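Local structure of enoyl-CoA hydratase subunit II (Geobacillus kaustophilus, 2EJ5) at residues 2-16 / 34-48. The protein probably hydrates enoyl-CoA thioesters as a member of the enoyl-CoA hydratase/isomerase (crotonase) family, with a likely part in phenylacetic acid catabolism. Numbering follows the deposited sequence.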
loop_
_atom_site.group_PDB
_atom_site.type_symbol
_atom_site.label_atom_id
_atom_site.label_comp_id
_atom_site.label_asym_id
_atom_site.label_seq_id
_atom_site.Cartn_x
_atom_site.Cartn_y
_atom_site.Cartn_z
ATOM N N TYR A 2 -24.312 4.733 30.116
ATOM C CA TYR A 2 -23.890 5.586 29.002
ATOM C C TYR A 2 -25.150 6.191 28.400
ATOM O O TYR A 2 -26.197 5.555 28.414
ATOM C CB TYR A 2 -23.161 4.758 27.917
ATOM C CG TYR A 2 -21.776 4.220 28.292
ATOM C CD1 TYR A 2 -20.719 5.087 28.601
ATOM C CD2 TYR A 2 -21.522 2.862 28.295
ATOM C CE1 TYR A 2 -19.454 4.599 28.935
ATOM C CE2 TYR A 2 -20.256 2.362 28.608
ATOM C CZ TYR A 2 -19.237 3.234 28.926
ATOM O OH TYR A 2 -18.004 2.737 29.230
ATOM N N GLU A 3 -25.055 7.398 27.846
ATOM C CA GLU A 3 -26.240 8.094 27.309
ATOM C C GLU A 3 -26.289 8.246 25.799
ATOM O O GLU A 3 -27.377 8.377 25.228
ATOM C CB GLU A 3 -26.353 9.474 27.935
ATOM C CG GLU A 3 -25.984 9.474 29.386
ATOM C CD GLU A 3 -26.121 10.824 30.022
ATOM O OE1 GLU A 3 -26.326 10.839 31.249
ATOM O OE2 GLU A 3 -26.021 11.852 29.296
ATOM N N THR A 4 -25.119 8.272 25.149
ATOM C CA THR A 4 -25.084 8.450 23.694
ATOM C C THR A 4 -24.712 7.150 22.973
ATOM O O THR A 4 -24.823 7.068 21.761
ATOM C CB THR A 4 -24.092 9.538 23.263
ATOM O OG1 THR A 4 -22.766 9.121 23.618
ATOM C CG2 THR A 4 -24.428 10.884 23.940
ATOM N N ILE A 5 -24.247 6.171 23.735
ATOM C CA ILE A 5 -23.974 4.838 23.210
ATOM C C ILE A 5 -24.578 3.791 24.135
ATOM O O ILE A 5 -24.974 4.087 25.290
ATOM C CB ILE A 5 -22.445 4.565 23.076
ATOM C CG1 ILE A 5 -21.824 4.305 24.449
ATOM C CG2 ILE A 5 -21.735 5.728 22.304
ATOM C CD1 ILE A 5 -20.455 3.704 24.399
ATOM N N ARG A 6 -24.620 2.571 23.616
ATOM C CA ARG A 6 -25.025 1.378 24.339
ATOM C C ARG A 6 -23.814 0.456 24.317
ATOM O O ARG A 6 -23.160 0.276 23.272
ATOM C CB ARG A 6 -26.259 0.749 23.661
ATOM C CG ARG A 6 -27.066 -0.236 24.503
ATOM C CD ARG A 6 -28.495 -0.404 23.892
ATOM N NE ARG A 6 -28.476 -1.096 22.603
ATOM C CZ ARG A 6 -29.227 -0.776 21.548
ATOM N NH1 ARG A 6 -30.065 0.258 21.590
ATOM N NH2 ARG A 6 -29.109 -1.484 20.427
ATOM N N TYR A 7 -23.484 -0.073 25.493
ATOM C CA TYR A 7 -22.400 -1.005 25.648
ATOM C C TYR A 7 -22.967 -2.221 26.342
ATOM O O TYR A 7 -23.469 -2.121 27.458
ATOM C CB TYR A 7 -21.264 -0.381 26.465
ATOM C CG TYR A 7 -20.075 -1.284 26.674
ATOM C CD1 TYR A 7 -19.105 -1.466 25.665
ATOM C CD2 TYR A 7 -19.903 -1.956 27.872
ATOM C CE1 TYR A 7 -18.012 -2.303 25.868
ATOM C CE2 TYR A 7 -18.832 -2.801 28.068
ATOM C CZ TYR A 7 -17.877 -2.965 27.068
ATOM O OH TYR A 7 -16.795 -3.789 27.310
ATOM N N GLU A 8 -22.908 -3.360 25.661
ATOM C CA GLU A 8 -23.500 -4.593 26.154
ATOM C C GLU A 8 -22.584 -5.746 25.753
ATOM O O GLU A 8 -22.264 -5.901 24.578
ATOM C CB GLU A 8 -24.879 -4.754 25.513
ATOM C CG GLU A 8 -25.807 -5.740 26.201
ATOM C CD GLU A 8 -27.191 -5.781 25.559
ATOM O OE1 GLU A 8 -27.672 -4.739 25.019
ATOM O OE2 GLU A 8 -27.805 -6.874 25.596
ATOM N N VAL A 9 -22.114 -6.511 26.727
ATOM C CA VAL A 9 -21.402 -7.739 26.440
ATOM C C VAL A 9 -22.437 -8.886 26.292
ATOM O O VAL A 9 -23.263 -9.120 27.187
ATOM C CB VAL A 9 -20.311 -8.056 27.509
ATOM C CG1 VAL A 9 -19.568 -9.367 27.209
ATOM C CG2 VAL A 9 -19.299 -6.909 27.619
ATOM N N LYS A 10 -22.430 -9.545 25.135
ATOM C CA LYS A 10 -23.273 -10.711 24.892
ATOM C C LYS A 10 -22.359 -11.871 24.517
ATOM O O LYS A 10 -21.726 -11.882 23.454
ATOM C CB LYS A 10 -24.305 -10.431 23.821
ATOM C CG LYS A 10 -25.403 -9.443 24.279
ATOM C CD LYS A 10 -26.252 -8.934 23.144
ATOM C CE LYS A 10 -26.827 -10.055 22.315
ATOM N NZ LYS A 10 -28.016 -10.720 22.935
ATOM N N GLY A 11 -22.244 -12.814 25.440
ATOM C CA GLY A 11 -21.340 -13.935 25.292
ATOM C C GLY A 11 -19.986 -13.370 25.628
ATOM O O GLY A 11 -19.775 -12.884 26.741
ATOM N N GLN A 12 -19.075 -13.410 24.655
ATOM C CA GLN A 12 -17.782 -12.751 24.813
ATOM C C GLN A 12 -17.545 -11.646 23.788
ATOM O O GLN A 12 -16.401 -11.318 23.476
ATOM C CB GLN A 12 -16.683 -13.772 24.793
ATOM C CG GLN A 12 -16.915 -14.812 25.888
ATOM C CD GLN A 12 -15.675 -15.537 26.234
ATOM O OE1 GLN A 12 -15.036 -15.240 27.232
ATOM N NE2 GLN A 12 -15.306 -16.491 25.405
ATOM N N VAL A 13 -18.635 -11.092 23.273
ATOM C CA VAL A 13 -18.523 -9.931 22.430
ATOM C C VAL A 13 -19.130 -8.684 23.040
ATOM O O VAL A 13 -20.283 -8.700 23.539
ATOM C CB VAL A 13 -18.813 -10.172 20.870
ATOM C CG1 VAL A 13 -19.266 -11.587 20.511
ATOM C CG2 VAL A 13 -19.583 -9.035 20.161
ATOM N N ALA A 14 -18.322 -7.628 23.061
ATOM C CA ALA A 14 -18.821 -6.312 23.446
ATOM C C ALA A 14 -19.444 -5.623 22.243
ATOM O O ALA A 14 -18.780 -5.373 21.230
ATOM C CB ALA A 14 -17.699 -5.449 24.092
ATOM N N TRP A 15 -20.733 -5.340 22.353
ATOM C CA TRP A 15 -21.501 -4.660 21.344
ATOM C C TRP A 15 -21.503 -3.179 21.741
ATOM O O TRP A 15 -22.074 -2.782 22.780
ATOM C CB TRP A 15 -22.904 -5.253 21.264
ATOM C CG TRP A 15 -22.893 -6.686 20.775
ATOM C CD1 TRP A 15 -22.670 -7.839 21.528
ATOM C CD2 TRP A 15 -23.073 -7.120 19.425
ATOM N NE1 TRP A 15 -22.708 -8.946 20.714
ATOM C CE2 TRP A 15 -22.961 -8.538 19.421
ATOM C CE3 TRP A 15 -23.314 -6.450 18.212
ATOM C CZ2 TRP A 15 -23.085 -9.290 18.247
ATOM C CZ3 TRP A 15 -23.437 -7.188 17.052
ATOM C CH2 TRP A 15 -23.329 -8.609 17.077
ATOM N N LEU A 16 -20.799 -2.372 20.962
ATOM C CA LEU A 16 -20.727 -0.930 21.196
ATOM C C LEU A 16 -21.611 -0.277 20.153
ATOM O O LEU A 16 -21.293 -0.195 18.949
ATOM C CB LEU A 16 -19.244 -0.466 21.185
ATOM C CG LEU A 16 -18.907 0.896 21.836
ATOM C CD1 LEU A 16 -17.403 1.139 21.964
ATOM C CD2 LEU A 16 -19.612 2.064 21.145
ATOM N N GLU A 34 -17.611 8.749 25.742
ATOM C CA GLU A 34 -18.169 7.441 26.144
ATOM C C GLU A 34 -17.533 6.323 25.318
ATOM O O GLU A 34 -17.192 5.286 25.842
ATOM C CB GLU A 34 -19.695 7.428 26.016
ATOM C CG GLU A 34 -20.371 8.430 26.994
ATOM C CD GLU A 34 -21.882 8.413 26.939
ATOM O OE1 GLU A 34 -22.445 8.083 25.868
ATOM O OE2 GLU A 34 -22.510 8.751 27.987
ATOM N N VAL A 35 -17.338 6.570 24.024
ATOM C CA VAL A 35 -16.721 5.559 23.157
ATOM C C VAL A 35 -15.314 5.247 23.657
ATOM O O VAL A 35 -14.941 4.082 23.732
ATOM C CB VAL A 35 -16.748 5.990 21.693
ATOM C CG1 VAL A 35 -15.806 5.086 20.835
ATOM C CG2 VAL A 35 -18.188 5.940 21.128
ATOM N N THR A 36 -14.565 6.290 24.050
ATOM C CA THR A 36 -13.208 6.151 24.589
ATOM C C THR A 36 -13.204 5.241 25.800
ATOM O O THR A 36 -12.456 4.261 25.853
ATOM C CB THR A 36 -12.556 7.546 24.961
ATOM O OG1 THR A 36 -12.489 8.380 23.800
ATOM C CG2 THR A 36 -11.144 7.404 25.501
ATOM N N LYS A 37 -14.018 5.595 26.791
ATOM C CA LYS A 37 -14.189 4.793 28.012
ATOM C C LYS A 37 -14.585 3.326 27.742
ATOM O O LYS A 37 -14.017 2.411 28.334
ATOM C CB LYS A 37 -15.243 5.468 28.904
ATOM C CG LYS A 37 -15.382 4.838 30.297
ATOM C CD LYS A 37 -16.190 5.756 31.217
ATOM C CE LYS A 37 -16.404 5.144 32.603
ATOM N NZ LYS A 37 -17.256 3.905 32.542
ATOM N N ALA A 38 -15.544 3.132 26.845
ATOM C CA ALA A 38 -16.061 1.807 26.497
ATOM C C ALA A 38 -14.949 0.970 25.837
ATOM O O ALA A 38 -14.790 -0.198 26.154
ATOM C CB ALA A 38 -17.231 1.950 25.561
ATOM N N LEU A 39 -14.165 1.586 24.930
ATOM C CA LEU A 39 -13.064 0.854 24.277
ATOM C C LEU A 39 -12.043 0.434 25.274
ATOM O O LEU A 39 -11.507 -0.645 25.187
ATOM C CB LEU A 39 -12.387 1.667 23.171
ATOM C CG LEU A 39 -13.215 1.937 21.915
ATOM C CD1 LEU A 39 -12.446 2.883 20.996
ATOM C CD2 LEU A 39 -13.720 0.641 21.180
ATOM N N LYS A 40 -11.761 1.295 26.252
ATOM C CA LYS A 40 -10.749 0.970 27.252
ATOM C C LYS A 40 -11.305 -0.131 28.173
ATOM O O LYS A 40 -10.570 -1.012 28.583
ATOM C CB LYS A 40 -10.323 2.238 28.042
ATOM C CG LYS A 40 -9.645 3.344 27.184
ATOM C CD LYS A 40 -9.431 4.645 27.979
ATOM C CE LYS A 40 -8.557 5.666 27.204
ATOM N NZ LYS A 40 -8.300 7.002 27.937
ATOM N N GLN A 41 -12.604 -0.079 28.436
ATOM C CA GLN A 41 -13.337 -1.086 29.237
ATOM C C GLN A 41 -13.198 -2.463 28.555
ATOM O O GLN A 41 -12.657 -3.416 29.136
ATOM C CB GLN A 41 -14.805 -0.661 29.320
ATOM C CG GLN A 41 -15.744 -1.427 30.279
ATOM C CD GLN A 41 -17.047 -0.623 30.582
ATOM O OE1 GLN A 41 -17.191 0.554 30.175
ATOM N NE2 GLN A 41 -18.000 -1.265 31.298
ATOM N N ALA A 42 -13.632 -2.520 27.293
ATOM C CA ALA A 42 -13.480 -3.736 26.472
ATOM C C ALA A 42 -12.059 -4.273 26.446
ATOM O O ALA A 42 -11.841 -5.480 26.574
ATOM C CB ALA A 42 -14.003 -3.478 25.058
ATOM N N GLY A 43 -11.076 -3.383 26.309
ATOM C CA GLY A 43 -9.675 -3.789 26.362
ATOM C C GLY A 43 -9.251 -4.388 27.702
ATOM O O GLY A 43 -8.400 -5.271 27.735
ATOM N N ALA A 44 -9.845 -3.914 28.800
ATOM C CA ALA A 44 -9.402 -4.344 30.147
ATOM C C ALA A 44 -10.157 -5.568 30.647
ATOM O O ALA A 44 -9.684 -6.253 31.569
ATOM C CB ALA A 44 -9.490 -3.183 31.171
ATOM N N ASP A 45 -11.305 -5.843 30.025
ATOM C CA ASP A 45 -12.176 -6.957 30.393
ATOM C C ASP A 45 -11.718 -8.285 29.774
ATOM O O ASP A 45 -11.828 -8.473 28.554
ATOM C CB ASP A 45 -13.594 -6.630 29.944
ATOM C CG ASP A 45 -14.653 -7.583 30.538
ATOM O OD1 ASP A 45 -14.317 -8.685 31.027
ATOM O OD2 ASP A 45 -15.832 -7.221 30.480
ATOM N N PRO A 46 -11.234 -9.232 30.617
ATOM C CA PRO A 46 -10.810 -10.564 30.181
ATOM C C PRO A 46 -11.938 -11.407 29.582
ATOM O O PRO A 46 -11.676 -12.412 28.908
ATOM C CB PRO A 46 -10.332 -11.212 31.488
ATOM C CG PRO A 46 -11.108 -10.522 32.553
ATOM C CD PRO A 46 -11.106 -9.093 32.084
ATOM N N ASN A 47 -13.175 -11.002 29.805
ATOM C CA ASN A 47 -14.294 -11.746 29.261
ATOM C C ASN A 47 -14.643 -11.276 27.847
ATOM O O ASN A 47 -15.364 -11.965 27.146
ATOM C CB ASN A 47 -15.520 -11.656 30.167
ATOM C CG ASN A 47 -16.684 -12.536 29.679
ATOM O OD1 ASN A 47 -16.541 -13.758 29.482
ATOM N ND2 ASN A 47 -17.821 -11.910 29.455
ATOM N N VAL A 48 -14.128 -10.105 27.448
ATOM C CA VAL A 48 -14.392 -9.541 26.120
ATOM C C VAL A 48 -13.303 -10.031 25.165
ATOM O O VAL A 48 -12.110 -9.842 25.425
ATOM C CB VAL A 48 -14.444 -7.969 26.144
ATOM C CG1 VAL A 48 -14.529 -7.380 24.687
ATOM C CG2 VAL A 48 -15.636 -7.494 26.962
HETATM O O HOH W 1 -16.910 -5.113 29.814
#
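The Glu34 carboxylate grips the loop that leads into strand 5-10. Its OE2 accepts from Glu3 N at 2.9 Å, nearly straight (171°), while OE1 receives Thr4 N through its syn lone pair (2.8 Å) and also Thr4 OG1; Ile5 N adds a weak bond. The Glu34 chain runs extended beyond CG past the Tyr2 ring, its CB 3.6 Å from Tyr2 CD1. With an alanine in place of Glu34, the amides of Glu3 and Thr4 and the Thr4 hydroxyl would probably lose their shared acceptor, leaving the loop freer to move. Tyr2 OH donates to Gln41 OE1 (2.5 Å), almost in line with the C=O bond. Tyr7, its CG anti to the backbone N (chi1 -180°), reaches across to the helix C-terminus, where a water in the ring plane links its OH to OD2 of Asp45, just beyond the helix. The apolar part centres on Ala38: its CB meets Leu16 CD1 at 3.7 Å and Ile5 CD1 at 3.8 Å, and Ile5 CG2 rests on Val35 CG2; toward the hairpin turn, Val48 fits against Val9 and Ala14. Helix 34-44 thus lies along the hairpin, 11° from strand 5-10 and antiparallel to strand 13-16, within the beta-alpha-beta unit 13-18, 29-44, 50-55; Val35 and Leu39 also touch helix 75-92.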